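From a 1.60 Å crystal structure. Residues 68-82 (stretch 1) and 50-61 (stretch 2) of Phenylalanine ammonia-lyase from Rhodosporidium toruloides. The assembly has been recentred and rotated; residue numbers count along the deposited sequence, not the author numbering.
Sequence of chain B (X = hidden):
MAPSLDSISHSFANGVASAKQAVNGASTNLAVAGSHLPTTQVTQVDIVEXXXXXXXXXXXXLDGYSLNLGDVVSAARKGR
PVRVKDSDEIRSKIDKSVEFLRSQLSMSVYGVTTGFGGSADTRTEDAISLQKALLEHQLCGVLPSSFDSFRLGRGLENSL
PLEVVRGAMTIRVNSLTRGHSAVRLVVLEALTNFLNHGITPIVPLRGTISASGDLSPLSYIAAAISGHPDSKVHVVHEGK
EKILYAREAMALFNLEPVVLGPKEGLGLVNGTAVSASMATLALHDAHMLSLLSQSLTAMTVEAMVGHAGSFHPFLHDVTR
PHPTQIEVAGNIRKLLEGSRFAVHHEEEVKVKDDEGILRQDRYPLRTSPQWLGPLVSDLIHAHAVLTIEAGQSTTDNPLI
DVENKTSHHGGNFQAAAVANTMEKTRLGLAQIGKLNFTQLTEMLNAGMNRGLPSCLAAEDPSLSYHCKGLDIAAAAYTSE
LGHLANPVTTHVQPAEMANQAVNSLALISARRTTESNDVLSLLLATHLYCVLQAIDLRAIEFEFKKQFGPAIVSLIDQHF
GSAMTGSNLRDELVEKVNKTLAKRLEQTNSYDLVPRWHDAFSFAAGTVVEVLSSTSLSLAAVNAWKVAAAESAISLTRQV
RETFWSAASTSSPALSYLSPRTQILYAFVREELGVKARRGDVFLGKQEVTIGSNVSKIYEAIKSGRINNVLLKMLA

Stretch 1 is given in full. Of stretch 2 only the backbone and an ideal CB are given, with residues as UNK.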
ATOM      1  N   ASN B  68     -18.407   3.724 -28.839  1.00 10.70           N
ATOM      2  CA  ASN B  68     -18.676   3.251 -27.469  1.00 10.21           C
ATOM      3  C   ASN B  68     -17.724   2.142 -27.080  1.00 10.20           C
ATOM      4  O   ASN B  68     -16.879   1.722 -27.882  1.00 10.71           O
ATOM      5  CB  ASN B  68     -20.132   2.805 -27.298  1.00 10.71           C
ATOM      6  CG  ASN B  68     -20.505   1.639 -28.206  1.00  6.85           C
ATOM      7  OD1 ASN B  68     -19.745   0.659 -28.327  1.00 11.34           O
ATOM      8  ND2 ASN B  68     -21.669   1.722 -28.830  1.00 12.38           N
ATOM      9  N   LEU B  69     -17.799   1.686 -25.842  1.00 10.79           N
ATOM     10  CA  LEU B  69     -16.791   0.792 -25.347  1.00 10.35           C
ATOM     11  C   LEU B  69     -16.880  -0.610 -25.917  1.00  9.24           C
ATOM     12  O   LEU B  69     -15.853  -1.253 -26.208  1.00 10.38           O
ATOM     13  CB  LEU B  69     -16.790   0.785 -23.814  1.00 10.19           C
ATOM     14  CG  LEU B  69     -16.579   2.128 -23.112  1.00 10.90           C
ATOM     15  CD1 LEU B  69     -16.375   1.903 -21.644  1.00 12.98           C
ATOM     16  CD2 LEU B  69     -15.403   2.780 -23.764  1.00 10.28           C
ATOM     17  N   GLY B  70     -18.109  -1.073 -26.162  1.00  9.86           N
ATOM     18  CA  GLY B  70     -18.279  -2.329 -26.888  1.00  9.42           C
ATOM     19  C   GLY B  70     -17.647  -2.287 -28.270  1.00  9.60           C
ATOM     20  O   GLY B  70     -17.037  -3.271 -28.690  1.00 10.90           O
ATOM     21  N   ASP B  71     -17.781  -1.146 -28.961  1.00 10.67           N
ATOM     22  CA  ASP B  71     -17.179  -0.951 -30.287  1.00 12.13           C
ATOM     23  C   ASP B  71     -15.670  -1.071 -30.177  1.00 10.31           C
ATOM     24  O   ASP B  71     -15.024  -1.723 -31.013  1.00 10.11           O
ATOM     25  CB  ASP B  71     -17.439   0.450 -30.797  1.00 13.42           C
ATOM     26  CG  ASP B  71     -18.859   0.709 -31.242  1.00 15.61           C
ATOM     27  OD1 ASP B  71     -19.551  -0.222 -31.736  1.00 15.23           O
ATOM     28  OD2 ASP B  71     -19.255   1.922 -31.183  1.00 14.42           O
ATOM     29  N   VAL B  72     -15.100  -0.428 -29.142  1.00  8.28           N
ATOM     30  CA  VAL B  72     -13.632  -0.456 -28.952  1.00  9.26           C
ATOM     31  C   VAL B  72     -13.143  -1.895 -28.803  1.00  9.51           C
ATOM     32  O   VAL B  72     -12.199  -2.340 -29.478  1.00 11.63           O
ATOM     33  CB  VAL B  72     -13.185   0.408 -27.754  1.00 10.11           C
ATOM     34  CG1 VAL B  72     -11.732   0.116 -27.392  1.00  9.31           C
ATOM     35  CG2 VAL B  72     -13.414   1.919 -28.013  1.00 11.70           C
ATOM     36  N   VAL B  73     -13.828  -2.640 -27.946  1.00  8.29           N
ATOM     37  CA  VAL B  73     -13.451  -4.047 -27.728  1.00  7.98           C
ATOM     38  C   VAL B  73     -13.602  -4.840 -29.041  1.00  8.09           C
ATOM     39  O   VAL B  73     -12.751  -5.654 -29.374  1.00 11.36           O
ATOM     40  CB  VAL B  73     -14.293  -4.688 -26.629  1.00  8.78           C
ATOM     41  CG1 VAL B  73     -13.957  -6.214 -26.504  1.00  9.26           C
ATOM     42  CG2 VAL B  73     -14.036  -4.009 -25.298  1.00 12.47           C
ATOM     43  N   SER B  74     -14.666  -4.600 -29.800  1.00  9.25           N
ATOM     44  CA  SER B  74     -14.828  -5.325 -31.084  1.00 11.61           C
ATOM     45  C   SER B  74     -13.680  -5.091 -32.048  1.00 10.79           C
ATOM     46  O   SER B  74     -13.200  -6.017 -32.715  1.00 14.06           O
ATOM     47  CB  SER B  74     -16.151  -5.014 -31.761  1.00 10.78           C
ATOM     48  OG  SER B  74     -16.295  -3.649 -32.151  1.00 12.74           O
ATOM     49  N   ALA B  75     -13.203  -3.845 -32.120  1.00  9.11           N
ATOM     50  CA  ALA B  75     -12.079  -3.513 -33.022  1.00  9.71           C
ATOM     51  C   ALA B  75     -10.771  -4.074 -32.454  1.00 12.24           C
ATOM     52  O   ALA B  75      -9.958  -4.602 -33.189  1.00 14.91           O
ATOM     53  CB  ALA B  75     -11.976  -2.022 -33.153  1.00 13.58           C
ATOM     54  N   ALA B  76     -10.582  -3.960 -31.145  1.00 10.21           N
ATOM     55  CA  ALA B  76      -9.325  -4.403 -30.517  1.00  9.27           C
ATOM     56  C   ALA B  76      -9.141  -5.918 -30.550  1.00 11.97           C
ATOM     57  O   ALA B  76      -8.050  -6.408 -30.866  1.00 11.40           O
ATOM     58  CB  ALA B  76      -9.247  -3.943 -29.079  1.00 12.03           C
ATOM     59  N   ARG B  77     -10.191  -6.641 -30.144  1.00 10.40           N
ATOM     60  CA  ARG B  77     -10.153  -8.108 -29.978  1.00 11.88           C
ATOM     61  C   ARG B  77     -10.779  -8.962 -31.045  1.00 13.64           C
ATOM     62  O   ARG B  77     -10.435 -10.156 -31.172  1.00 15.78           O
ATOM     63  CB  ARG B  77     -10.910  -8.460 -28.726  1.00 14.48           C
ATOM     64  CG  ARG B  77     -10.170  -8.115 -27.514  1.00 15.03           C
ATOM     65  CD  ARG B  77     -10.771  -8.910 -26.301  1.00 14.00           C
ATOM     66  NE  ARG B  77      -9.953  -8.577 -25.148  1.00 15.05           N
ATOM     67  CZ  ARG B  77     -10.378  -8.516 -23.896  1.00 12.67           C
ATOM     68  NH1 ARG B  77     -11.649  -8.720 -23.572  1.00 14.53           N
ATOM     69  NH2 ARG B  77      -9.513  -8.208 -22.959  1.00 11.64           N
ATOM     70  N   LYS B  78     -11.758  -8.435 -31.770  1.00 14.80           N
ATOM     71  CA  LYS B  78     -12.537  -9.269 -32.696  1.00 14.93           C
ATOM     72  C   LYS B  78     -12.316  -9.001 -34.180  1.00 11.87           C
ATOM     73  O   LYS B  78     -13.067  -9.495 -35.043  1.00 15.37           O
ATOM     74  CB  LYS B  78     -14.040  -9.167 -32.409  1.00 15.75           C
ATOM     75  CG  LYS B  78     -14.453  -9.318 -30.961  1.00 18.87           C
ATOM     76  CD  LYS B  78     -14.298 -10.720 -30.497  1.00 34.73           C
ATOM     77  CE  LYS B  78     -14.842 -10.899 -29.086  1.00 39.74           C
ATOM     78  NZ  LYS B  78     -14.988 -12.341 -28.823  1.00 33.25           N
ATOM     79  N   GLY B  79     -11.280  -8.233 -34.498  1.00 11.34           N
ATOM     80  CA  GLY B  79     -10.937  -7.960 -35.884  1.00 11.77           C
ATOM     81  C   GLY B  79     -11.950  -7.184 -36.696  1.00 12.66           C
ATOM     82  O   GLY B  79     -11.925  -7.225 -37.930  1.00 14.74           O
ATOM     83  N   ARG B  80     -12.816  -6.434 -36.037  1.00 12.00           N
ATOM     84  CA  ARG B  80     -13.813  -5.671 -36.749  1.00 13.52           C
ATOM     85  C   ARG B  80     -13.192  -4.618 -37.624  1.00 10.96           C
ATOM     86  O   ARG B  80     -12.272  -3.925 -37.163  1.00 11.18           O
ATOM     87  CB  ARG B  80     -14.701  -4.940 -35.777  1.00 14.02           C
ATOM     88  CG  ARG B  80     -15.888  -4.276 -36.453  1.00 12.91           C
ATOM     89  CD  ARG B  80     -16.717  -3.717 -35.378  1.00 12.11           C
ATOM     90  NE  ARG B  80     -17.929  -3.058 -35.862  1.00 11.70           N
ATOM     91  CZ  ARG B  80     -18.708  -2.350 -35.059  1.00 13.79           C
ATOM     92  NH1 ARG B  80     -18.425  -2.274 -33.745  1.00 10.72           N
ATOM     93  NH2 ARG B  80     -19.770  -1.743 -35.555  1.00 15.45           N
ATOM     94  N   PRO B  81     -13.657  -4.488 -38.877  1.00 13.18           N
ATOM     95  CA  PRO B  81     -13.096  -3.446 -39.738  1.00 12.54           C
ATOM     96  C   PRO B  81     -13.404  -2.063 -39.175  1.00 10.68           C
ATOM     97  O   PRO B  81     -14.461  -1.875 -38.585  1.00  9.32           O
ATOM     98  CB  PRO B  81     -13.838  -3.625 -41.056  1.00 12.70           C
ATOM     99  CG  PRO B  81     -14.359  -4.989 -41.027  1.00 15.12           C
ATOM    100  CD  PRO B  81     -14.656  -5.291 -39.591  1.00 12.99           C
ATOM    101  N   VAL B  82     -12.525  -1.100 -39.404  1.00 10.71           N
ATOM    102  CA  VAL B  82     -12.669   0.241 -38.851  1.00  9.33           C
ATOM    103  C   VAL B  82     -12.389   1.230 -39.976  1.00 11.37           C
ATOM    104  O   VAL B  82     -11.442   1.043 -40.757  1.00 11.20           O
ATOM    105  CB  VAL B  82     -11.697   0.466 -37.662  1.00 12.13           C
ATOM    106  CG1 VAL B  82     -11.741   1.892 -37.153  1.00  9.43           C
ATOM    107  CG2 VAL B  82     -11.966  -0.513 -36.564  1.00 12.11           C
ATOM    108  N   UNK B  50     -25.353  -4.445 -24.042  1.00 10.15           N
ATOM    109  CA  UNK B  50     -25.072  -3.568 -25.165  1.00 10.49           C
ATOM    110  C   UNK B  50     -23.666  -3.798 -25.679  1.00 12.77           C
ATOM    111  O   UNK B  50     -23.416  -3.805 -26.884  1.00 13.15           O
ATOM    112  CB  UNK B  50     -25.260  -2.103 -24.767  1.00 10.49           C
ATOM    113  N   UNK B  51     -22.736  -4.011 -24.771  1.00 12.55           N
ATOM    114  CA  UNK B  51     -21.347  -4.299 -25.208  1.00 14.54           C
ATOM    115  C   UNK B  51     -21.245  -5.542 -26.049  1.00 14.58           C
ATOM    116  O   UNK B  51     -20.577  -5.571 -27.081  1.00 15.48           O
ATOM    117  CB  UNK B  51     -20.425  -4.447 -23.996  1.00 14.54           C
ATOM    118  N   UNK B  52     -21.918  -6.588 -25.606  1.00 14.26           N
ATOM    119  CA  UNK B  52     -21.829  -7.883 -26.243  1.00 15.34           C
ATOM    120  C   UNK B  52     -22.568  -7.886 -27.560  1.00 14.91           C
ATOM    121  O   UNK B  52     -22.326  -8.753 -28.389  1.00 16.80           O
ATOM    122  CB  UNK B  52     -22.379  -8.974 -25.322  1.00 15.34           C
ATOM    123  N   UNK B  53     -23.464  -6.922 -27.746  1.00 15.49           N
ATOM    124  CA  UNK B  53     -24.202  -6.758 -29.005  1.00 15.57           C
ATOM    125  C   UNK B  53     -23.408  -5.982 -30.073  1.00 16.90           C
ATOM    126  O   UNK B  53     -23.867  -5.854 -31.200  1.00 16.21           O
ATOM    127  CB  UNK B  53     -25.525  -6.039 -28.732  1.00 15.57           C
ATOM    128  N   UNK B  54     -22.240  -5.435 -29.740  1.00 15.51           N
ATOM    129  CA  UNK B  54     -21.434  -4.720 -30.738  1.00 16.81           C
ATOM    130  C   UNK B  54     -21.174  -5.638 -31.938  1.00 16.61           C
ATOM    131  O   UNK B  54     -20.742  -6.777 -31.743  1.00 18.32           O
ATOM    132  CB  UNK B  54     -20.114  -4.241 -30.131  1.00 16.81           C
ATOM    133  N   UNK B  55     -21.476  -5.174 -33.172  1.00 16.56           N
ATOM    134  CA  UNK B  55     -21.125  -5.925 -34.399  1.00 17.88           C
ATOM    135  C   UNK B  55     -19.651  -6.291 -34.446  1.00 19.40           C
ATOM    136  O   UNK B  55     -18.824  -5.530 -33.941  1.00 19.31           O
ATOM    137  CB  UNK B  55     -21.482  -5.108 -35.643  1.00 17.88           C
ATOM    138  N   UNK B  56     -19.313  -7.439 -35.022  1.00 22.00           N
ATOM    139  CA  UNK B  56     -17.887  -7.753 -35.272  1.00 24.17           C
ATOM    140  C   UNK B  56     -17.530  -7.826 -36.764  1.00 24.55           C
ATOM    141  O   UNK B  56     -16.349  -7.827 -37.137  1.00 25.61           O
ATOM    142  CB  UNK B  56     -17.531  -9.085 -34.609  1.00 24.17           C
ATOM    143  N   UNK B  57     -18.552  -7.882 -37.604  1.00 24.98           N
ATOM    144  CA  UNK B  57     -18.372  -8.096 -39.042  1.00 25.08           C
ATOM    145  C   UNK B  57     -18.499  -6.784 -39.805  1.00 23.82           C
ATOM    146  O   UNK B  57     -17.730  -6.515 -40.743  1.00 21.88           O
ATOM    147  CB  UNK B  57     -19.392  -9.109 -39.566  1.00 25.08           C
ATOM    148  N   UNK B  58     -19.483  -5.966 -39.434  1.00 19.98           N
ATOM    149  CA  UNK B  58     -19.760  -4.758 -40.181  1.00 19.00           C
ATOM    150  C   UNK B  58     -18.823  -3.663 -39.729  1.00 17.51           C
ATOM    151  O   UNK B  58     -18.281  -3.692 -38.629  1.00 15.81           O
ATOM    152  CB  UNK B  58     -21.219  -4.329 -40.013  1.00 19.00           C
ATOM    153  N   UNK B  59     -18.609  -2.704 -40.606  1.00 16.71           N
ATOM    154  CA  UNK B  59     -17.555  -1.760 -40.359  1.00 14.51           C
ATOM    155  C   UNK B  59     -17.929  -0.776 -39.273  1.00 13.72           C
ATOM    156  O   UNK B  59     -19.031  -0.198 -39.261  1.00 14.94           O
ATOM    157  CB  UNK B  59     -17.201  -1.016 -41.648  1.00 14.51           C
ATOM    158  N   UNK B  60     -16.962  -0.548 -38.395  1.00 11.16           N
ATOM    159  CA  UNK B  60     -17.080   0.471 -37.365  1.00 11.20           C
ATOM    160  C   UNK B  60     -16.701   1.788 -37.988  1.00 10.49           C
ATOM    161  O   UNK B  60     -15.541   2.000 -38.320  1.00 11.71           O
ATOM    162  CB  UNK B  60     -16.207   0.158 -36.148  1.00 11.20           C
ATOM    163  N   UNK B  61     -17.689   2.658 -38.139  1.00 10.58           N
ATOM    164  CA  UNK B  61     -17.519   3.979 -38.703  1.00 12.57           C
ATOM    165  C   UNK B  61     -17.269   5.012 -37.615  1.00 10.86           C
ATOM    166  O   UNK B  61     -18.106   5.231 -36.740  1.00 15.40           O
ATOM    167  CB  UNK B  61     -18.747   4.365 -39.530  1.00 12.57           C
TER

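Position 50 lies in a helix. Its CB points sideways and meets nothing of stretch 1, so most residues would suit. It is Lys 50, whose end leads away.

Position 51 is also helical and packs its CA 4.0 Å from the CA of Gly 70. An ideal CB on that glycine would sit 2.9 Å from the CA of 51, so the missing side chain permits the approach. Leu 69 and Val 73 offer an apolar surface, which a long apolar side chain could reach. The residue is Met 51, present as selenomethionine. Its CE lies 3.6 Å from Val 73 CG2 and 3.7 Å from Leu 69 CB.

At 52 the CB points away, and 53 is out of reach; neither is constrained by stretch 1. They are Leu 52 and Ala 53.

Position 54 points toward stretch 1, with its ideal CB 3.5 Å from Gly 70 O and 4.4 Å from Ser 74 CB. Space is short, so a small residue suits. It is Ala 54.

Position 55 has phi -53° and psi 146°, values open to proline and to many others. Its CB is near Arg 80 NH2, so a further positive charge would be unwelcome. Pro 55 puts CG 3.5 Å from Arg 80 NH2, and its carbonyl O lies over one face of the guanidinium.

Position 56 points its CB sideways, and the ideal CB lies 4.1 Å from Lys 78 CB. A threonine, a valine or a longer chain could cover that carbon. It is Thr 56, with CG2 3.6 Å from Lys 78 CB.

At 57 and 58 the CB points away, and polar residues are reasonable. They are Asp 57 and Ser 58. The backbone matters more at 58: Arg 80 NE donates to Ser 58 O at 2.9 Å. A water joins Ser 58 OG, the carbonyl O of 59 and Arg 80 NH2.

Position 59 points sideways, beside Pro 81. A beta-branched or modest polar residue would suit. Thr 59 places OG1 3.7 Å from Pro 81 CB.

Position 60 is a strand residue, paired in parallel with Val 82. Its N donates to Pro 81 O at 2.8 Å, which rules out proline. The CB shares a sheet face with Val 82 and lies beside Arg 80 NE, with Ala 75 further on. Leucine, isoleucine or methionine would suit. It is Leu 60: CB covers one guanidinium face, opposite Pro 55 O, while CD2 lies 4.3 Å from both Ala 75 CB and Val 82 CG2.

Position 61 points away, leaving the choice open. It is Glu 61, bonded elsewhere in the structure.

Stretch 2 50-61: KMLAAPTDSTLE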
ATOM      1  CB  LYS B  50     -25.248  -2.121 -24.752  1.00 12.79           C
ATOM      2  CG  LYS B  50     -26.699  -1.777 -24.417  1.00 26.38           C
ATOM      3  CD  LYS B  50     -27.650  -1.857 -25.648  1.00 39.09           C
ATOM      4  CE  LYS B  50     -29.023  -2.452 -25.275  1.00 44.62           C
ATOM      5  NZ  LYS B  50     -29.710  -1.673 -24.190  1.00 53.69           N
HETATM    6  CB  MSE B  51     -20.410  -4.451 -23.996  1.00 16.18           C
HETATM    7  CG  MSE B  51     -20.164  -3.198 -23.259  1.00 12.52           C
HETATM    8 SE   MSE B  51     -18.459  -3.409 -22.208  1.00 28.71          SE
HETATM    9  CE  MSE B  51     -17.094  -2.944 -23.647  1.00 48.66           C
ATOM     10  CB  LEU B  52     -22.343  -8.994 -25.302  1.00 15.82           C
ATOM     11  CG  LEU B  52     -21.499  -9.266 -24.044  1.00 15.88           C
ATOM     12  CD1 LEU B  52     -22.164 -10.328 -23.200  1.00 21.99           C
ATOM     13  CD2 LEU B  52     -20.076  -9.695 -24.344  1.00 21.02           C
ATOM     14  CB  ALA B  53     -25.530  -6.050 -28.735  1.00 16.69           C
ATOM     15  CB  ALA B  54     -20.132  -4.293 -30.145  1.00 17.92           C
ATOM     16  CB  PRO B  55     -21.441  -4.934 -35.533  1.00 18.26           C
ATOM     17  CG  PRO B  55     -22.401  -4.009 -34.977  1.00 19.60           C
ATOM     18  CD  PRO B  55     -22.182  -3.922 -33.482  1.00 18.00           C
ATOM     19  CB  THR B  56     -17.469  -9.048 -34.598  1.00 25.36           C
ATOM     20  OG1 THR B  56     -18.275 -10.124 -35.116  1.00 25.23           O
ATOM     21  CG2 THR B  56     -17.609  -8.928 -33.080  1.00 26.06           C
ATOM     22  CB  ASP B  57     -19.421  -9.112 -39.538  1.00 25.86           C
ATOM     23  CG  ASP B  57     -20.861  -8.727 -39.130  1.00 35.16           C
ATOM     24  OD1 ASP B  57     -21.051  -8.099 -38.046  1.00 40.66           O
ATOM     25  OD2 ASP B  57     -21.808  -9.038 -39.891  1.00 48.21           O
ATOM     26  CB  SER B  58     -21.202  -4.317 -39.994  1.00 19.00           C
ATOM     27  OG  SER B  58     -21.466  -4.078 -38.637  1.00 19.95           O
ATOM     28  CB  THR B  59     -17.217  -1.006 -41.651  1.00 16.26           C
ATOM     29  OG1 THR B  59     -16.802  -1.960 -42.638  1.00 17.87           O
ATOM     30  CG2 THR B  59     -16.085   0.021 -41.412  1.00 17.36           C
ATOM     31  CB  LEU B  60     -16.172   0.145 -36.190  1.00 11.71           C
ATOM     32  CG  LEU B  60     -16.093   1.191 -35.079  1.00  9.56           C
ATOM     33  CD1 LEU B  60     -17.482   1.507 -34.463  1.00 12.05           C
ATOM     34  CD2 LEU B  60     -15.104   0.764 -33.980  1.00 12.11           C
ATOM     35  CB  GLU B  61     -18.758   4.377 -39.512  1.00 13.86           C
ATOM     36  CG  GLU B  61     -18.777   3.752 -40.902  1.00 22.34           C
ATOM     37  CD  GLU B  61     -19.764   4.446 -41.853  1.00 23.14           C
ATOM     38  OE1 GLU B  61     -20.967   4.301 -41.566  1.00 24.63           O
ATOM     39  OE2 GLU B  61     -19.347   5.115 -42.854  1.00 30.88           O
TER
HETATM   40  O   HOH W   1     -21.524  -1.810 -27.739  1.00 16.15           O
HETATM   41  O   HOH W   2     -17.848  -5.585 -27.544  1.00 15.04           O
HETATM   42  O   HOH W   3     -21.011  -1.511 -38.068  1.00 26.09           O
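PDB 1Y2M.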